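Local coordinates for glycosyl hydrolase family 26 (Bacteroides ovatus, PDB 4ZXO), which probably hydrolyses beta-1,4-mannosidic bonds in galactomannan, acting as a beta-mannanase of the TIM-barrel type, at residues A[204-209]-A[229-234]; A[264-269]-A[293-298]; A[100-105]-A[159-164]. One frame throughout, in Å; residues are numbered along the deposited sequence.

Interaction 1: A[204-209]-A[229-234]; sequences LLAYSP and IDVLGT
In Asp-230 a chi1 of -58° puts CG beside the backbone N, anti to the carbonyl carbon; OD2 then takes the N-H of Leu-205 through its anti lone pair, OD2 to N being 2.9 Å. The same two residues are tied in the other sense by the backbone, since Asp-230 N donates to Leu-205 O at 2.8 Å. Val-231 N adds a second bond to Leu-205 O at 3.1 Å, so this oxygen is gripped by two successive amides. The parallel pairing continues with Tyr-207 N to Val-231 O at 3.0 Å and Gly-233 N to Tyr-207 O at 2.6 Å. At the far end Thr-234 OG1 donates to Pro-209 O over 2.9 Å. An alanine in place of Asp-230 would probably leave the Leu-205 N-H without its carboxylate acceptor and open a gap beside the side chain of Leu-204, which crosses that of Asp-230 at about a right angle, its CD2 lying near OD2. Tyr-207 rests its CB on Ile-229 CG2 at 3.8 Å, and its ring brings CD2 near Leu-232 CD2. Ala-206 and Val-231 pair on the other face, CB to CB. The strand axes of 204-207 and 231-234 cross at -36°, in keeping with a twisted sheet. Beyond the pair, Tyr-207 OH bonds Tyr-219 O in helix 216-219, Leu-232 and Thr-234 pack on helix 241-262, and strands 159-162 and 266-271 flank the two segments in the sheet.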
loop_
_atom_site.group_PDB
_atom_site.type_symbol
_atom_site.label_atom_id
_atom_site.label_comp_id
_atom_site.label_asym_id
_atom_site.label_seq_id
_atom_site.Cartn_x
_atom_site.Cartn_y
_atom_site.Cartn_z
ATOM N N LEU A 204 -2.059 10.639 2.375
ATOM C CA LEU A 204 -0.965 10.738 1.406
ATOM C C LEU A 204 -1.316 9.781 0.282
ATOM O O LEU A 204 -1.721 8.665 0.563
ATOM C CB LEU A 204 0.372 10.322 2.005
ATOM C CG LEU A 204 0.748 11.213 3.200
ATOM C CD1 LEU A 204 2.036 10.737 3.814
ATOM C CD2 LEU A 204 0.871 12.666 2.750
ATOM N N LEU A 205 -1.125 10.172 -0.963
ATOM C CA LEU A 205 -1.495 9.284 -2.082
ATOM C C LEU A 205 -0.290 8.582 -2.675
ATOM O O LEU A 205 0.724 9.224 -2.954
ATOM C CB LEU A 205 -2.212 10.110 -3.192
ATOM C CG LEU A 205 -3.569 10.634 -2.749
ATOM C CD1 LEU A 205 -4.179 11.491 -3.876
ATOM C CD2 LEU A 205 -4.545 9.501 -2.318
ATOM N N ALA A 206 -0.382 7.275 -2.910
ATOM C CA ALA A 206 0.747 6.518 -3.466
ATOM C C ALA A 206 0.368 5.949 -4.837
ATOM O O ALA A 206 -0.729 5.368 -5.021
ATOM C CB ALA A 206 1.154 5.341 -2.515
ATOM N N TYR A 207 1.307 6.100 -5.751
ATOM C CA TYR A 207 1.232 5.624 -7.120
ATOM C C TYR A 207 1.981 4.312 -7.203
ATOM O O TYR A 207 3.087 4.222 -6.649
ATOM C CB TYR A 207 1.873 6.697 -7.993
ATOM C CG TYR A 207 1.972 6.521 -9.483
ATOM C CD1 TYR A 207 0.855 6.737 -10.307
ATOM C CD2 TYR A 207 3.222 6.276 -10.091
ATOM C CE1 TYR A 207 0.964 6.670 -11.699
ATOM C CE2 TYR A 207 3.351 6.196 -11.472
ATOM C CZ TYR A 207 2.216 6.440 -12.284
ATOM O OH TYR A 207 2.263 6.370 -13.651
ATOM N N SER A 208 1.425 3.264 -7.833
ATOM C CA SER A 208 2.059 1.929 -7.662
ATOM C C SER A 208 1.827 0.943 -8.816
ATOM O O SER A 208 1.197 -0.109 -8.650
ATOM C CB SER A 208 1.606 1.296 -6.308
ATOM O OG SER A 208 0.203 1.068 -6.225
ATOM N N PRO A 209 2.358 1.258 -9.984
ATOM C CA PRO A 209 2.330 0.290 -11.084
ATOM C C PRO A 209 3.295 -0.860 -10.811
ATOM O O PRO A 209 4.130 -0.776 -9.897
ATOM C CB PRO A 209 2.812 1.116 -12.295
ATOM C CG PRO A 209 3.810 2.044 -11.672
ATOM C CD PRO A 209 3.116 2.479 -10.336
ATOM N N ILE A 229 0.263 13.172 -6.238
ATOM C CA ILE A 229 0.944 11.993 -5.700
ATOM C C ILE A 229 1.965 12.422 -4.656
ATOM O O ILE A 229 2.689 13.396 -4.839
ATOM C CB ILE A 229 1.645 11.192 -6.812
ATOM C CG1 ILE A 229 0.596 10.654 -7.837
ATOM C CG2 ILE A 229 2.453 10.022 -6.196
ATOM C CD1 ILE A 229 -0.495 9.710 -7.179
ATOM N N ASP A 230 2.006 11.688 -3.556
ATOM C CA ASP A 230 2.996 11.914 -2.484
ATOM C C ASP A 230 4.079 10.837 -2.400
ATOM O O ASP A 230 5.183 11.125 -1.931
ATOM C CB ASP A 230 2.283 11.986 -1.129
ATOM C CG ASP A 230 1.275 13.062 -1.115
ATOM O OD1 ASP A 230 1.676 14.226 -1.266
ATOM O OD2 ASP A 230 0.084 12.790 -1.004
ATOM N N VAL A 231 3.765 9.602 -2.817
ATOM C CA VAL A 231 4.706 8.478 -2.658
ATOM C C VAL A 231 4.776 7.727 -3.973
ATOM O O VAL A 231 3.727 7.381 -4.538
ATOM C CB VAL A 231 4.240 7.501 -1.564
ATOM C CG1 VAL A 231 5.187 6.259 -1.495
ATOM C CG2 VAL A 231 4.092 8.247 -0.214
ATOM N N LEU A 232 5.977 7.475 -4.467
ATOM C CA LEU A 232 6.166 6.681 -5.693
ATOM C C LEU A 232 6.431 5.223 -5.298
ATOM O O LEU A 232 7.426 4.934 -4.621
ATOM C CB LEU A 232 7.334 7.230 -6.535
ATOM C CG LEU A 232 7.114 8.658 -7.015
ATOM C CD1 LEU A 232 8.380 9.129 -7.802
ATOM C CD2 LEU A 232 5.816 8.806 -7.838
ATOM N N GLY A 233 5.552 4.319 -5.707
ATOM C CA GLY A 233 5.715 2.923 -5.342
ATOM C C GLY A 233 5.766 2.009 -6.544
ATOM O O GLY A 233 5.647 2.426 -7.719
ATOM N N THR A 234 5.934 0.731 -6.246
ATOM C CA THR A 234 5.837 -0.292 -7.296
ATOM C C THR A 234 5.437 -1.606 -6.611
ATOM O O THR A 234 5.708 -1.803 -5.406
ATOM C CB THR A 234 7.157 -0.446 -8.083
ATOM O OG1 THR A 234 6.942 -1.304 -9.213
ATOM C CG2 THR A 234 8.233 -1.082 -7.185
#

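Interaction 2: A[264-269]-A[293-298]; sequences KPIALT and YPLSYV
This contact joins the two strands, neighbours in the parallel barrel, of the beta-alpha-beta unit formed by strand 266-271, helix 281-290 and strand 295-300. Its most distinctive pair is Ala-267 and Tyr-297. The methyl CB of Ala-267 sits over the centre of the Tyr-297 ring in a CH-pi contact, 3.5 Å from the ring centroid and only 12° off the normal. A chi1 of 59° sets CG of Tyr-297 between the backbone N and the carbonyl carbon, the crowded position, and chi2 of 97° turns the ring so that its face meets the methyl. Thr-269 CG2 meets the phenol end of the same ring, 3.7 Å from Tyr-297 OH.

Two direct backbone bonds set the register. Ser-296 N points almost straight at Ile-266 O over 2.8 Å, and Leu-268 N reaches Tyr-297 O at 3.0 Å with a less linear geometry. Where the chains part, near the inverse gamma turn centred on Pro-294, water 1 bridges them: it accepts from Ile-266 N at 2.9 Å, donates to Ser-296 OG at 2.8 Å and probably also donates to Pro-294 O.

Aliphatic contacts complete the pairing. Ile-266 crosses Leu-295 at about a right angle, CD1 to CD2 at 3.8 Å. Leu-268 and Val-298 share one face of the sheet and lie side by side pointing the same way, with CD2 to CG2 at 3.7 Å. Ile-266 also touches Thr-256 of helix 241-262, and Val-298 lies against Ile-27 and Phe-29 of strand 27-32. Ala-267 and Tyr-297 both reach Val-231 of strand 231-235. Ala-267 and Tyr-297 face the barrel interior, while Leu-268 and Val-298 lie on the other face, as in a TIM barrel.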
loop_
_atom_site.group_PDB
_atom_site.type_symbol
_atom_site.label_atom_id
_atom_site.label_comp_id
_atom_site.label_asym_id
_atom_site.label_seq_id
_atom_site.Cartn_x
_atom_site.Cartn_y
_atom_site.Cartn_z
ATOM N N LYS A 264 9.967 12.947 -4.364
ATOM C CA LYS A 264 8.990 12.091 -3.702
ATOM C C LYS A 264 9.738 10.982 -3.035
ATOM O O LYS A 264 10.693 10.464 -3.631
ATOM C CB LYS A 264 7.992 11.452 -4.697
ATOM C CG LYS A 264 7.267 12.497 -5.565
ATOM C CD LYS A 264 6.357 13.407 -4.741
ATOM C CE LYS A 264 5.521 14.319 -5.662
ATOM N NZ LYS A 264 4.831 15.365 -4.810
ATOM N N PRO A 265 9.283 10.553 -1.847
ATOM C CA PRO A 265 9.782 9.315 -1.235
ATOM C C PRO A 265 9.288 8.138 -2.063
ATOM O O PRO A 265 8.288 8.257 -2.767
ATOM C CB PRO A 265 9.137 9.335 0.151
ATOM C CG PRO A 265 7.902 10.084 -0.021
ATOM C CD PRO A 265 8.173 11.135 -1.072
ATOM N N ILE A 266 9.955 7.005 -1.887
ATOM C CA ILE A 266 9.671 5.813 -2.672
ATOM C C ILE A 266 9.402 4.618 -1.756
ATOM O O ILE A 266 9.795 4.600 -0.574
ATOM C CB ILE A 266 10.842 5.501 -3.630
ATOM C CG1 ILE A 266 12.095 5.099 -2.845
ATOM C CG2 ILE A 266 11.065 6.720 -4.576
ATOM C CD1 ILE A 266 13.247 4.665 -3.756
ATOM N N ALA A 267 8.725 3.625 -2.298
ATOM C CA ALA A 267 8.405 2.459 -1.514
ATOM C C ALA A 267 8.160 1.236 -2.392
ATOM O O ALA A 267 7.689 1.359 -3.513
ATOM C CB ALA A 267 7.135 2.714 -0.639
ATOM N N LEU A 268 8.461 0.068 -1.844
ATOM C CA LEU A 268 8.083 -1.180 -2.486
ATOM C C LEU A 268 6.742 -1.573 -1.864
ATOM O O LEU A 268 6.682 -2.089 -0.754
ATOM C CB LEU A 268 9.183 -2.221 -2.290
ATOM C CG LEU A 268 8.949 -3.627 -2.860
ATOM C CD1 LEU A 268 8.529 -3.666 -4.355
ATOM C CD2 LEU A 268 10.201 -4.451 -2.660
ATOM N N THR A 269 5.662 -1.148 -2.524
ATOM C CA THR A 269 4.350 -1.118 -1.899
ATOM C C THR A 269 3.676 -2.501 -1.859
ATOM O O THR A 269 2.770 -2.710 -1.046
ATOM C CB THR A 269 3.426 -0.065 -2.594
ATOM O OG1 THR A 269 3.531 -0.185 -4.020
ATOM C CG2 THR A 269 3.916 1.337 -2.172
ATOM N N TYR A 293 18.661 0.712 -1.864
ATOM C CA TYR A 293 17.780 1.784 -2.326
ATOM C C TYR A 293 17.142 2.461 -1.144
ATOM O O TYR A 293 16.862 1.814 -0.146
ATOM C CB TYR A 293 16.676 1.228 -3.246
ATOM C CG TYR A 293 17.229 0.506 -4.439
ATOM C CD1 TYR A 293 17.642 1.222 -5.591
ATOM C CD2 TYR A 293 17.375 -0.883 -4.436
ATOM C CE1 TYR A 293 18.148 0.569 -6.664
ATOM C CE2 TYR A 293 17.931 -1.518 -5.514
ATOM C CZ TYR A 293 18.272 -0.816 -6.629
ATOM O OH TYR A 293 18.821 -1.460 -7.734
ATOM N N PRO A 294 16.858 3.763 -1.278
ATOM C CA PRO A 294 16.329 4.553 -0.144
ATOM C C PRO A 294 14.840 4.369 0.068
ATOM O O PRO A 294 14.076 5.324 0.063
ATOM C CB PRO A 294 16.658 6.000 -0.528
ATOM C CG PRO A 294 16.650 5.957 -2.110
ATOM C CD PRO A 294 17.150 4.580 -2.482
ATOM N N LEU A 295 14.424 3.134 0.246
ATOM C CA LEU A 295 13.004 2.872 0.384
ATOM C C LEU A 295 12.482 3.366 1.717
ATOM O O LEU A 295 13.111 3.141 2.779
ATOM C CB LEU A 295 12.707 1.374 0.329
ATOM C CG LEU A 295 13.145 0.687 -0.955
ATOM C CD1 LEU A 295 12.643 -0.767 -0.888
ATOM C CD2 LEU A 295 12.550 1.339 -2.157
ATOM N N SER A 296 11.278 3.954 1.711
ATOM C CA SER A 296 10.648 4.320 2.981
ATOM C C SER A 296 10.005 3.129 3.654
ATOM O O SER A 296 9.932 3.084 4.888
ATOM C CB SER A 296 9.589 5.389 2.794
ATOM O OG SER A 296 10.166 6.546 2.248
ATOM N N TYR A 297 9.486 2.192 2.840
ATOM C CA TYR A 297 8.922 0.978 3.395
ATOM C C TYR A 297 8.873 -0.106 2.322
ATOM O O TYR A 297 9.033 0.177 1.115
ATOM C CB TYR A 297 7.522 1.193 4.011
ATOM C CG TYR A 297 6.407 1.727 3.121
ATOM C CD1 TYR A 297 5.463 0.882 2.508
ATOM C CD2 TYR A 297 6.297 3.104 2.909
ATOM C CE1 TYR A 297 4.400 1.440 1.732
ATOM C CE2 TYR A 297 5.295 3.649 2.179
ATOM C CZ TYR A 297 4.350 2.835 1.586
ATOM O OH TYR A 297 3.389 3.486 0.825
ATOM N N VAL A 298 8.733 -1.348 2.784
ATOM C CA VAL A 298 8.572 -2.525 1.930
ATOM C C VAL A 298 7.451 -3.325 2.541
ATOM O O VAL A 298 7.497 -3.608 3.758
ATOM C CB VAL A 298 9.864 -3.410 1.838
ATOM C CG1 VAL A 298 10.379 -3.834 3.164
ATOM C CG2 VAL A 298 9.605 -4.674 0.984
HETATM O O HOH W 1 12.041 7.080 0.188
#

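Interaction 3: A[100-105]-A[159-164]; sequences LSWHVR and VVFRPW
Strands 97-101 and 159-162 are paired here at their carboxyl ends, the end of a TIM barrel where glycoside hydrolases carry their active site. Two backbone bonds join them: Leu-100 N donates to Val-160 O at 2.9 Å, and Arg-162 N to Leu-100 O at 2.8 Å. Past Arg-162 the backbones separate and water replaces direct bonding. Water 3 accepts from Trp-102 N and donates to Arg-162 O at 2.7 Å, whereas water 4 donates to Trp-102 O and accepts from Trp-164 N.

Leu-100 and Phe-161 share one face of the sheet; the residues Trp-102, Val-104 and Trp-164 carry the cluster on. Leu-100 CD1 presses on Val-159 CG1 at 3.5 Å, tighter than usual for two carbons, the side chains crossing at about a right angle. Trp-102 brings its CE3 to the edge of the Phe-161 ring, near its plane, 3.9 Å from CZ. Beyond it Trp-102 and Trp-164 run side by side, an oblique pair whose six-membered rings are 5.6 Å apart between centroids with planes turned by 56°. Val-104 CG1 touches Trp-164 CZ3 at 3.7 Å, and Val-104 CB lies over one face of Trp-102 toward its rim. Trp-102 is further fixed by NE1 bonding Glu-69, and Trp-164 by NE1 bonding Thr-191 of helix 181-197.

On the face to which Ser-101 and Arg-162 point, away from that of Leu-100 and Phe-161, Arg-162 bends at chi3 (63°), and its guanidinium meets water 2 at the edge, in plane; that water donates to Ser-101 OG, which also bonds Asp-64. Salt bridges to Glu-270 and Asp-235 hold NH2 and NH1 respectively. A buried arginine paired with acidic residues from other strands near the barrel mouth is consistent with the polar floor of a GH26 substrate cleft.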
loop_
_atom_site.group_PDB
_atom_site.type_symbol
_atom_site.label_atom_id
_atom_site.label_comp_id
_atom_site.label_asym_id
_atom_site.label_seq_id
_atom_site.Cartn_x
_atom_site.Cartn_y
_atom_site.Cartn_z
ATOM N N LEU A 100 -3.705 1.967 2.889
ATOM C CA LEU A 100 -4.971 1.340 2.456
ATOM C C LEU A 100 -4.991 1.222 0.943
ATOM O O LEU A 100 -4.726 2.239 0.253
ATOM C CB LEU A 100 -6.180 2.183 2.896
ATOM C CG LEU A 100 -6.282 2.252 4.419
ATOM C CD1 LEU A 100 -7.350 3.299 4.776
ATOM C CD2 LEU A 100 -6.692 0.910 5.030
ATOM N N SER A 101 -5.268 0.032 0.439
ATOM C CA SER A 101 -5.521 -0.132 -0.977
ATOM C C SER A 101 -7.032 -0.210 -1.218
ATOM O O SER A 101 -7.817 -0.202 -0.263
ATOM C CB SER A 101 -4.810 -1.380 -1.513
ATOM O OG SER A 101 -5.025 -2.466 -0.639
ATOM N N TRP A 102 -7.443 -0.266 -2.479
ATOM C CA TRP A 102 -8.876 -0.210 -2.791
ATOM C C TRP A 102 -9.164 -1.073 -3.995
ATOM O O TRP A 102 -9.152 -0.576 -5.154
ATOM C CB TRP A 102 -9.305 1.264 -3.087
ATOM C CG TRP A 102 -10.796 1.464 -3.141
ATOM C CD1 TRP A 102 -11.776 0.657 -2.600
ATOM C CD2 TRP A 102 -11.469 2.565 -3.748
ATOM N NE1 TRP A 102 -13.023 1.196 -2.871
ATOM C CE2 TRP A 102 -12.860 2.357 -3.576
ATOM C CE3 TRP A 102 -11.028 3.681 -4.458
ATOM C CZ2 TRP A 102 -13.830 3.240 -4.067
ATOM C CZ3 TRP A 102 -11.994 4.589 -4.940
ATOM C CH2 TRP A 102 -13.401 4.365 -4.729
ATOM N N HIS A 103 -9.437 -2.354 -3.743
ATOM C CA HIS A 103 -9.858 -3.211 -4.850
ATOM C C HIS A 103 -11.372 -2.980 -5.106
ATOM O O HIS A 103 -12.259 -3.793 -4.711
ATOM C CB HIS A 103 -9.559 -4.689 -4.540
ATOM C CG HIS A 103 -8.119 -5.049 -4.677
ATOM N ND1 HIS A 103 -7.171 -4.755 -3.713
ATOM C CD2 HIS A 103 -7.479 -5.762 -5.631
ATOM C CE1 HIS A 103 -6.002 -5.266 -4.087
ATOM N NE2 HIS A 103 -6.161 -5.869 -5.253
ATOM N N VAL A 104 -11.643 -1.853 -5.757
ATOM C CA VAL A 104 -13.006 -1.364 -5.947
ATOM C C VAL A 104 -13.733 -2.164 -7.026
ATOM O O VAL A 104 -13.137 -2.608 -8.036
ATOM C CB VAL A 104 -12.949 0.146 -6.308
ATOM C CG1 VAL A 104 -12.003 0.429 -7.509
ATOM C CG2 VAL A 104 -14.305 0.822 -6.505
ATOM N N ARG A 105 -15.030 -2.351 -6.784
ATOM C CA ARG A 105 -15.888 -3.040 -7.725
ATOM C C ARG A 105 -15.931 -2.311 -9.079
ATOM O O ARG A 105 -15.566 -1.118 -9.211
ATOM C CB ARG A 105 -17.321 -3.126 -7.153
ATOM C CG ARG A 105 -17.464 -3.840 -5.826
ATOM C CD ARG A 105 -17.215 -5.339 -5.860
ATOM N NE ARG A 105 -18.226 -6.034 -6.687
ATOM C CZ ARG A 105 -18.302 -7.348 -6.811
ATOM N NH1 ARG A 105 -17.494 -8.125 -6.137
ATOM N NH2 ARG A 105 -19.228 -7.896 -7.597
ATOM N N VAL A 159 -2.977 8.243 6.755
ATOM C CA VAL A 159 -2.964 6.981 5.992
ATOM C C VAL A 159 -2.321 7.211 4.635
ATOM O O VAL A 159 -2.487 8.272 4.042
ATOM C CB VAL A 159 -4.446 6.461 5.788
ATOM C CG1 VAL A 159 -4.576 5.427 4.660
ATOM C CG2 VAL A 159 -4.950 5.973 7.140
ATOM N N VAL A 160 -1.542 6.239 4.170
ATOM C CA VAL A 160 -1.092 6.264 2.772
ATOM C C VAL A 160 -2.131 5.518 1.954
ATOM O O VAL A 160 -2.248 4.305 2.072
ATOM C CB VAL A 160 0.291 5.645 2.581
ATOM C CG1 VAL A 160 0.694 5.611 1.068
ATOM C CG2 VAL A 160 1.321 6.420 3.428
ATOM N N PHE A 161 -2.891 6.234 1.134
ATOM C CA PHE A 161 -3.983 5.624 0.372
ATOM C C PHE A 161 -3.452 5.356 -1.052
ATOM O O PHE A 161 -2.817 6.247 -1.670
ATOM C CB PHE A 161 -5.170 6.565 0.354
ATOM C CG PHE A 161 -6.373 6.068 -0.409
ATOM C CD1 PHE A 161 -6.869 4.780 -0.212
ATOM C CD2 PHE A 161 -7.059 6.936 -1.277
ATOM C CE1 PHE A 161 -7.996 4.323 -0.934
ATOM C CE2 PHE A 161 -8.222 6.492 -1.960
ATOM C CZ PHE A 161 -8.688 5.199 -1.777
ATOM N N ARG A 162 -3.642 4.129 -1.525
ATOM C CA ARG A 162 -2.990 3.646 -2.755
ATOM C C ARG A 162 -4.016 3.059 -3.690
ATOM O O ARG A 162 -4.019 1.832 -3.922
ATOM C CB ARG A 162 -1.927 2.584 -2.344
ATOM C CG ARG A 162 -1.029 2.147 -3.439
ATOM C CD ARG A 162 0.047 1.217 -2.884
ATOM N NE ARG A 162 -0.503 -0.013 -2.336
ATOM C CZ ARG A 162 -0.610 -1.169 -3.031
ATOM N NH1 ARG A 162 -0.305 -1.210 -4.344
ATOM N NH2 ARG A 162 -1.105 -2.267 -2.442
ATOM N N PRO A 163 -4.903 3.879 -4.245
ATOM C CA PRO A 163 -5.942 3.365 -5.136
ATOM C C PRO A 163 -5.361 3.165 -6.556
ATOM O O PRO A 163 -4.255 3.642 -6.833
ATOM C CB PRO A 163 -6.982 4.503 -5.139
ATOM C CG PRO A 163 -6.101 5.744 -5.034
ATOM C CD PRO A 163 -5.069 5.327 -3.987
ATOM N N TRP A 164 -6.108 2.512 -7.433
ATOM C CA TRP A 164 -5.776 2.502 -8.878
ATOM C C TRP A 164 -4.392 1.922 -9.125
ATOM O O TRP A 164 -3.622 2.386 -9.981
ATOM C CB TRP A 164 -5.844 3.921 -9.485
ATOM C CG TRP A 164 -7.085 4.704 -9.078
ATOM C CD1 TRP A 164 -7.118 5.942 -8.469
ATOM C CD2 TRP A 164 -8.456 4.274 -9.188
ATOM N NE1 TRP A 164 -8.416 6.306 -8.207
ATOM C CE2 TRP A 164 -9.258 5.308 -8.626
ATOM C CE3 TRP A 164 -9.082 3.100 -9.674
ATOM C CZ2 TRP A 164 -10.651 5.232 -8.592
ATOM C CZ3 TRP A 164 -10.471 3.029 -9.626
ATOM C CH2 TRP A 164 -11.226 4.076 -9.066
HETATM O O HOH W 2 -2.533 -2.815 0.420
HETATM O O HOH W 3 -5.814 0.032 -4.717
HETATM O O HOH W 4 -8.679 1.781 -6.609
#

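Overall arrangement
All three contacts are neighbouring strand pairs of one curled parallel sheet, the TIM barrel, and they follow in series along the chain: interaction 3 first, then 1, then 2. Centres of interactions 1 and 2 lie about 9 Å apart, those of 1 and 3 about 11 Å, and those of 2 and 3 about 17 Å. Strand 159-162 of interaction 3 bonds strand 203-207 of interaction 1, and strand 231-235 bonds strand 266-271 of interaction 2. Across the interior Tyr-297 OH approaches Val-160 CG1 to 3.4 Å, and Thr-269 CB lies 3.6 Å from Arg-162 CD, so the outer pairs meet inside a closed barrel that probably frames the catalytic cleft.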